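Local coordinates for dTDP-4-dehydrorhamnose 3-epimerase (Streptomyces niveus, PDB 2C0Z), which epimerises a dTDP-4-keto-6-deoxy sugar at C3, acting together with NovU in the biosynthesis of the aminocoumarin antibiotic novobiocin, at residues 77-82 and 141-146; 158-163 and 180-185. One frame throughout, in Å; residues are numbered along the deposited sequence. Where two conformers were deposited one is given.

Contact 1 of 2, residues 77-82 and 141-146; sequences PGQAKY and YLSSGT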
ATOM      1  N   PRO A  77      16.266  15.666   7.607  1.00 21.19           N
ATOM      2  CA  PRO A  77      15.551  15.968   6.364  1.00 20.93           C
ATOM      3  C   PRO A  77      14.012  15.873   6.495  1.00 19.90           C
ATOM      4  O   PRO A  77      13.259  16.292   5.617  1.00 20.85           O
ATOM      5  CB  PRO A  77      16.063  14.858   5.431  1.00 20.98           C
ATOM      6  CG  PRO A  77      16.286  13.711   6.316  1.00 21.21           C
ATOM      7  CD  PRO A  77      16.707  14.263   7.670  1.00 21.82           C
ATOM      8  N   GLY A  78      13.576  15.297   7.599  1.00 18.08           N
ATOM      9  CA  GLY A  78      12.184  15.022   7.833  1.00 17.53           C
ATOM     10  C   GLY A  78      11.694  13.850   7.012  1.00 16.74           C
ATOM     11  O   GLY A  78      12.337  13.380   6.076  1.00 18.10           O
ATOM     12  N   GLN A  79      10.519  13.397   7.372  1.00 15.41           N
ATOM     13  CA  GLN A  79       9.836  12.327   6.654  1.00 15.26           C
ATOM     14  C   GLN A  79       8.342  12.532   6.841  1.00 14.56           C
ATOM     15  O   GLN A  79       7.907  12.834   7.946  1.00 15.80           O
ATOM     16  CB  GLN A  79      10.208  10.967   7.245  1.00 16.12           C
ATOM     17  CG  GLN A  79       9.545   9.782   6.541  1.00 19.21           C
ATOM     18  CD  GLN A  79       9.693   8.507   7.314  1.00 22.11           C
ATOM     19  OE1 GLN A  79       8.954   8.276   8.275  1.00 25.01           O
ATOM     20  NE2 GLN A  79      10.649   7.671   6.918  1.00 24.76           N
ATOM     21  N   ALA A  80       7.589  12.376   5.772  1.00 12.53           N
ATOM     22  CA  ALA A  80       6.136  12.349   5.847  1.00 11.42           C
ATOM     23  C   ALA A  80       5.663  10.927   5.608  1.00 11.61           C
ATOM     24  O   ALA A  80       6.321  10.172   4.924  1.00 12.31           O
ATOM     25  CB  ALA A  80       5.565  13.229   4.804  1.00 12.02           C
ATOM     26  N   LYS A  81       4.520  10.590   6.185  1.00 11.54           N
ATOM     27  CA  LYS A  81       3.999   9.222   6.124  1.00 12.24           C
ATOM     28  C   LYS A  81       2.517   9.249   5.808  1.00 11.07           C
ATOM     29  O   LYS A  81       1.788  10.119   6.273  1.00 11.05           O
ATOM     30  CB  LYS A  81       4.169   8.499   7.478  1.00 14.09           C
ATOM     31  CG  LYS A  81       5.541   8.050   7.818  1.00 19.51           C
ATOM     32  CD  LYS A  81       5.481   7.204   9.128  1.00 24.87           C
ATOM     33  CE  LYS A  81       6.341   5.976   9.010  1.00 28.52           C
ATOM     34  NZ  LYS A  81       7.627   6.271   8.321  1.00 31.36           N
ATOM     35  N   TYR A  82       2.075   8.245   5.069  1.00  9.46           N
ATOM     36  CA  TYR A  82       0.683   8.070   4.672  1.00  9.59           C
ATOM     37  C   TYR A  82       0.326   6.657   5.051  1.00  9.51           C
ATOM     38  O   TYR A  82       0.827   5.702   4.463  1.00  9.88           O
ATOM     39  CB  TYR A  82       0.597   8.345   3.169  1.00  8.95           C
ATOM     40  CG  TYR A  82      -0.769   8.571   2.568  1.00  9.25           C
ATOM     41  CD1 TYR A  82      -1.562   7.501   2.225  1.00  8.34           C
ATOM     42  CD2 TYR A  82      -1.253   9.850   2.332  1.00 10.04           C
ATOM     43  CE1 TYR A  82      -2.818   7.687   1.651  1.00  8.40           C
ATOM     44  CE2 TYR A  82      -2.483  10.054   1.759  1.00 10.02           C
ATOM     45  CZ  TYR A  82      -3.271   8.959   1.403  1.00  8.85           C
ATOM     46  OH  TYR A  82      -4.477   9.188   0.796  1.00 10.24           O
ATOM     47  N   TYR A 141       2.149   1.562   4.981  1.00 11.87           N
ATOM     48  CA  TYR A 141       2.677   2.912   5.114  1.00 13.08           C
ATOM     49  C   TYR A 141       3.366   3.271   3.814  1.00 12.28           C
ATOM     50  O   TYR A 141       4.134   2.464   3.282  1.00 12.31           O
ATOM     51  CB  TYR A 141       3.796   3.004   6.209  1.00 14.49           C
ATOM     52  CG  TYR A 141       3.596   2.361   7.550  1.00 17.58           C
ATOM     53  CD1 TYR A 141       3.604   0.988   7.681  1.00 21.01           C
ATOM     54  CD2 TYR A 141       3.486   3.131   8.698  1.00 24.38           C
ATOM     55  CE1 TYR A 141       3.481   0.373   8.917  1.00 25.22           C
ATOM     56  CE2 TYR A 141       3.360   2.531   9.951  1.00 25.44           C
ATOM     57  CZ  TYR A 141       3.352   1.153  10.046  1.00 27.41           C
ATOM     58  OH  TYR A 141       3.217   0.515  11.273  1.00 32.07           O
ATOM     59  N   LEU A 142       3.102   4.463   3.308  1.00 10.35           N
ATOM     60  CA  LEU A 142       3.893   5.068   2.245  1.00 10.54           C
ATOM     61  C   LEU A 142       4.669   6.234   2.849  1.00 11.35           C
ATOM     62  O   LEU A 142       4.080   7.078   3.548  1.00 13.95           O
ATOM     63  CB  LEU A 142       3.007   5.545   1.116  1.00 10.54           C
ATOM     64  CG  LEU A 142       1.922   4.571   0.639  1.00 11.30           C
ATOM     65  CD1 LEU A 142       1.087   5.206  -0.468  1.00 12.86           C
ATOM     66  CD2 LEU A 142       2.521   3.275   0.160  1.00 11.76           C
ATOM     67  N   SER A 143       5.978   6.247   2.632  1.00 10.83           N
ATOM     68  CA  SER A 143       6.864   7.239   3.268  1.00 11.89           C
ATOM     69  C   SER A 143       7.600   8.031   2.205  1.00 11.44           C
ATOM     70  O   SER A 143       7.993   7.484   1.182  1.00 10.89           O
ATOM     71  CB  SER A 143       7.887   6.551   4.183  0.50 12.30           C
ATOM     72  OG  SER A 143       7.264   5.853   5.267  0.50 12.82           O
ATOM     73  N   SER A 144       7.830   9.313   2.502  1.00 11.12           N
ATOM     74  CA  SER A 144       8.554  10.211   1.607  1.00 12.15           C
ATOM     75  C   SER A 144      10.070  10.118   1.702  1.00 12.62           C
ATOM     76  O   SER A 144      10.760  10.770   0.939  1.00 14.73           O
ATOM     77  CB  SER A 144       8.129  11.657   1.869  1.00 12.35           C
ATOM     78  OG  SER A 144       8.660  12.115   3.125  1.00 14.05           O
ATOM     79  N   GLY A 145      10.601   9.366   2.646  1.00 12.97           N
ATOM     80  CA  GLY A 145      12.032   9.115   2.726  1.00 14.41           C
ATOM     81  C   GLY A 145      12.322   7.686   3.085  1.00 15.01           C
ATOM     82  O   GLY A 145      11.481   6.982   3.663  1.00 16.13           O
ATOM     83  N   THR A 146      13.518   7.238   2.740  1.00 15.43           N
ATOM     84  CA  THR A 146      13.906   5.877   3.068  1.00 16.63           C
ATOM     85  C   THR A 146      14.441   5.795   4.483  1.00 17.55           C
ATOM     86  O   THR A 146      14.857   6.807   5.086  1.00 18.26           O
ATOM     87  CB  THR A 146      14.977   5.358   2.111  1.00 16.06           C
ATOM     88  OG1 THR A 146      16.090   6.260   2.070  1.00 18.91           O
ATOM     89  CG2 THR A 146      14.438   5.260   0.688  1.00 15.50           C
TER

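Contact 2 of 2, residues 158-163 and 180-185; sequences LDPELA and ALLLAE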
ATOM      1  N   LEU A 158       4.189   5.708  26.692  1.00 13.47           N
ATOM      2  CA  LEU A 158       3.487   5.929  27.950  1.00 14.43           C
ATOM      3  C   LEU A 158       3.920   7.238  28.630  1.00 14.47           C
ATOM      4  O   LEU A 158       3.667   7.445  29.826  1.00 16.13           O
ATOM      5  CB  LEU A 158       3.681   4.718  28.888  1.00 15.13           C
ATOM      6  CG  LEU A 158       3.343   3.351  28.290  1.00 17.29           C
ATOM      7  CD1 LEU A 158       3.497   2.265  29.381  1.00 20.07           C
ATOM      8  CD2 LEU A 158       1.987   3.304  27.720  1.00 18.39           C
ATOM      9  N   ASP A 159       4.503   8.157  27.859  1.00 13.89           N
ATOM     10  CA  ASP A 159       4.900   9.478  28.359  1.00 14.06           C
ATOM     11  C   ASP A 159       3.748  10.160  29.132  1.00 14.22           C
ATOM     12  O   ASP A 159       2.595  10.142  28.681  1.00 13.83           O
ATOM     13  CB  ASP A 159       5.296  10.386  27.203  1.00 14.45           C
ATOM     14  CG  ASP A 159       5.614  11.762  27.670  1.00 15.23           C
ATOM     15  OD1 ASP A 159       6.763  11.960  28.102  1.00 15.13           O
ATOM     16  OD2 ASP A 159       4.761  12.686  27.708  1.00 12.86           O
ATOM     17  N   PRO A 160       4.044  10.766  30.288  1.00 14.81           N
ATOM     18  CA  PRO A 160       2.996  11.378  31.116  1.00 15.20           C
ATOM     19  C   PRO A 160       2.410  12.735  30.653  1.00 14.96           C
ATOM     20  O   PRO A 160       1.290  13.069  31.081  1.00 16.46           O
ATOM     21  CB  PRO A 160       3.692  11.533  32.477  1.00 16.11           C
ATOM     22  CG  PRO A 160       5.101  11.722  32.137  1.00 15.42           C
ATOM     23  CD  PRO A 160       5.373  10.838  30.921  1.00 14.97           C
ATOM     24  N   GLU A 161       3.145  13.521  29.881  1.00 14.66           N
ATOM     25  CA  GLU A 161       2.593  14.740  29.281  1.00 14.70           C
ATOM     26  C   GLU A 161       1.568  14.369  28.217  1.00 13.51           C
ATOM     27  O   GLU A 161       0.518  15.009  28.110  1.00 13.22           O
ATOM     28  CB  GLU A 161       3.684  15.626  28.654  1.00 15.12           C
ATOM     29  CG  GLU A 161       4.597  16.352  29.610  1.00 15.94           C
ATOM     30  CD  GLU A 161       5.595  17.212  28.876  1.00 16.37           C
ATOM     31  OE1 GLU A 161       6.636  16.683  28.439  1.00 16.65           O
ATOM     32  OE2 GLU A 161       5.353  18.433  28.740  1.00 17.95           O
ATOM     33  N   LEU A 162       1.874  13.353  27.405  1.00 12.41           N
ATOM     34  CA  LEU A 162       0.938  12.908  26.380  1.00 11.70           C
ATOM     35  C   LEU A 162      -0.227  12.149  27.003  1.00 12.13           C
ATOM     36  O   LEU A 162      -1.375  12.390  26.653  1.00 11.34           O
ATOM     37  CB  LEU A 162       1.670  12.033  25.341  1.00 11.38           C
ATOM     38  CG  LEU A 162       2.882  12.673  24.655  1.00 11.70           C
ATOM     39  CD1 LEU A 162       3.558  11.675  23.741  1.00 13.16           C
ATOM     40  CD2 LEU A 162       2.511  13.926  23.850  1.00 12.62           C
ATOM     41  N   ALA A 163       0.078  11.214  27.904  1.00 11.89           N
ATOM     42  CA  ALA A 163      -0.927  10.438  28.599  1.00 12.29           C
ATOM     43  C   ALA A 163      -1.951   9.838  27.625  1.00 12.55           C
ATOM     44  O   ALA A 163      -3.155  10.002  27.766  1.00 13.59           O
ATOM     45  CB  ALA A 163      -1.612  11.282  29.685  1.00 12.47           C
ATOM     46  N   ALA A 180      12.665   4.206  25.479  1.00 15.43           N
ATOM     47  CA  ALA A 180      12.675   5.526  24.866  1.00 14.56           C
ATOM     48  C   ALA A 180      12.537   6.640  25.899  1.00 13.76           C
ATOM     49  O   ALA A 180      11.939   6.450  26.956  1.00 14.87           O
ATOM     50  CB  ALA A 180      11.540   5.638  23.887  1.00 13.74           C
ATOM     51  N   LEU A 181      13.078   7.795  25.531  1.00 13.21           N
ATOM     52  CA  LEU A 181      13.022   8.990  26.365  1.00 13.05           C
ATOM     53  C   LEU A 181      11.604   9.470  26.534  1.00 13.11           C
ATOM     54  O   LEU A 181      10.778   9.385  25.622  1.00 13.53           O
ATOM     55  CB  LEU A 181      13.815  10.120  25.729  1.00 12.88           C
ATOM     56  CG  LEU A 181      15.336   9.994  25.650  1.00 14.77           C
ATOM     57  CD1 LEU A 181      15.935  11.311  25.265  1.00 13.78           C
ATOM     58  CD2 LEU A 181      15.900   9.514  26.894  1.00 18.99           C
ATOM     59  N   LEU A 182      11.322   9.998  27.714  1.00 12.43           N
ATOM     60  CA  LEU A 182      10.153  10.860  27.900  1.00 13.09           C
ATOM     61  C   LEU A 182      10.218  12.056  26.975  1.00 12.42           C
ATOM     62  O   LEU A 182      11.290  12.500  26.574  1.00 12.08           O
ATOM     63  CB  LEU A 182      10.055  11.337  29.326  1.00 13.81           C
ATOM     64  CG  LEU A 182       9.947  10.229  30.353  1.00 15.01           C
ATOM     65  CD1 LEU A 182       9.713  10.872  31.712  1.00 16.34           C
ATOM     66  CD2 LEU A 182       8.836   9.285  30.014  1.00 16.27           C
ATOM     67  N   LEU A 183       9.043  12.584  26.638  1.00 12.35           N
ATOM     68  CA  LEU A 183       8.958  13.766  25.788  1.00 11.67           C
ATOM     69  C   LEU A 183       9.845  14.921  26.314  1.00 12.36           C
ATOM     70  O   LEU A 183      10.598  15.499  25.566  1.00 12.70           O
ATOM     71  CB  LEU A 183       7.499  14.217  25.648  1.00 11.76           C
ATOM     72  CG  LEU A 183       7.263  15.439  24.758  1.00 13.62           C
ATOM     73  CD1 LEU A 183       7.533  15.054  23.310  1.00 15.05           C
ATOM     74  CD2 LEU A 183       5.863  15.975  24.942  1.00 14.41           C
ATOM     75  N   ALA A 184       9.746  15.209  27.604  1.00 13.37           N
ATOM     76  CA  ALA A 184      10.498  16.301  28.215  1.00 14.00           C
ATOM     77  C   ALA A 184      11.998  16.017  28.225  1.00 14.21           C
ATOM     78  O   ALA A 184      12.802  16.957  28.095  1.00 14.98           O
ATOM     79  CB  ALA A 184       9.997  16.551  29.638  1.00 15.19           C
ATOM     80  N   GLU A 185      12.366  14.734  28.350  1.00 13.55           N
ATOM     81  CA  GLU A 185      13.773  14.343  28.268  1.00 13.29           C
ATOM     82  C   GLU A 185      14.336  14.569  26.861  1.00 13.00           C
ATOM     83  O   GLU A 185      15.461  15.028  26.690  1.00 14.41           O
ATOM     84  CB  GLU A 185      13.969  12.894  28.727  1.00 13.67           C
ATOM     85  CG  GLU A 185      13.681  12.667  30.186  1.00 14.83           C
ATOM     86  CD  GLU A 185      13.622  11.201  30.569  1.00 15.59           C
ATOM     87  OE1 GLU A 185      13.521  10.309  29.676  1.00 14.96           O
ATOM     88  OE2 GLU A 185      13.662  10.930  31.792  1.00 19.07           O
TER
HETATM   89  O   HOH W   1       7.520  14.241  29.351  1.00 14.50           O

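Contact 1 of 2, residues 77-82 and 141-146
Residues 79-82 and 141-145 run antiparallel, with K81 facing S143 as a non-hydrogen-bonded pair and Y82 facing L142 as a hydrogen-bonded pair. They join strands 81-87 and 136-143 in the antiparallel sheet of an RmlC-like cupin. Y82 and L142 exchange two backbone bonds, N to O, each 2.8 Å. S144 N to A80 O continues the ladder past the end of the regular strands. The return bond then comes from a side chain. A80 N donates to S144 OG at 2.9 Å, almost straight at 173°. The chi1 of S144, 72°, sets OG between its own backbone N and carbonyl carbon, where it meets the N-H of A80.

K81 and Y141 probably line the active site: by similarity, K81 binds substrate and Y141 is the proton donor. The lysine chain bends at chi3 and chi4. Its CE stands 4.0 Å from CD2 of the Y141 ring, and the two side chains cross obliquely. The Y141 OH and S60 OG share a hydrogen bond that fixes the end of the ring, which also packs on H128, a substrate residue by similarity. Beyond CE, K81 NZ lies 3.1 Å from S143 OG. This bond is doubtful, because S143 has a second conformer. Y82 and L142 share the other face, where their CB atoms are 4.2 Å apart. The Y82 ring leads away from L142 to an edge-to-face stack with Y39, and its OH bonds W38 O. L142 also packs on L54 of the second subunit. Q79 reaches across with an extended chain, CG anti to the backbone N (chi1 -179°). Its NE2 makes a weak, bent hydrogen bond of 3.4 Å to G145 O.

Contact 2 of 2, residues 158-163 and 180-185
D159 and L183 carry this contact. The D159 side chain has CG anti to its backbone N (chi1 176°), and OD1 accepts from L183 N at 2.8 Å. That N-H comes from above the carboxylate plane, 52° out of it. OD1 also lies 3.4 Å from L183 CB, so the carboxylate rests against the start of the leucine side chain. The other oxygen, OD2, turns back to its own segment. It takes L162 N through its anti lone pair at 3.0 Å, and a weak bond from E161 N. One carboxylate therefore grips both segments.

L183 has CG anti to its backbone N (chi1 -179°), which brings CG to 3.9 Å from E161 OE1. E161 extends beyond CG, and its side chain crosses that of L183 at about a right angle. Its OE1 is 3.7 Å from L183 CD2. A water sits among E161, D159 and A184. It donates to E161 OE1 and D159 OD1 and accepts from A184 N at 3.0 Å. Two acidic groups and two N-H groups thus meet at the beginning of helix 183-188. The helix end would be expected to stabilise the negative charges.

Apolar contacts flank the polar group. L162 CD2 meets L183 CD2 at 4.1 Å, while P160 CD touches L182 CD2. L183 is buried and also packs on L97 and Y104. On the helix side, L182 N donates to E185 OE1, three residues on.

L182 occupies the N-cap position, and D159 takes the first helical N-H from outside the helix. Around D159 OD2, the bond to L162 N is an Asx motif at the start of 160-162, which have helical backbone angles without the regular helix bonds.

How the contacts relate
Contact 1 belongs to the cupin sheet and includes residues assigned to catalysis and substrate binding by similarity. Contact 2 lies farther out and joins a loop to the start of a helix; its centre is about 18 Å from the centre of the chain, against about 11 Å for contact 1. The two share no secondary-structure element. The centres of contact 1 and contact 2 are about 23 Å apart, and the nearest atoms of the two contacts about 15 Å. Most touching residues of contact 1 are buried, while contact 2 mixes buried and exposed ones. Backbone pairing dominates in contact 1. In contact 2 acidic side chains and water meet backbone N-H groups beside leucine packing.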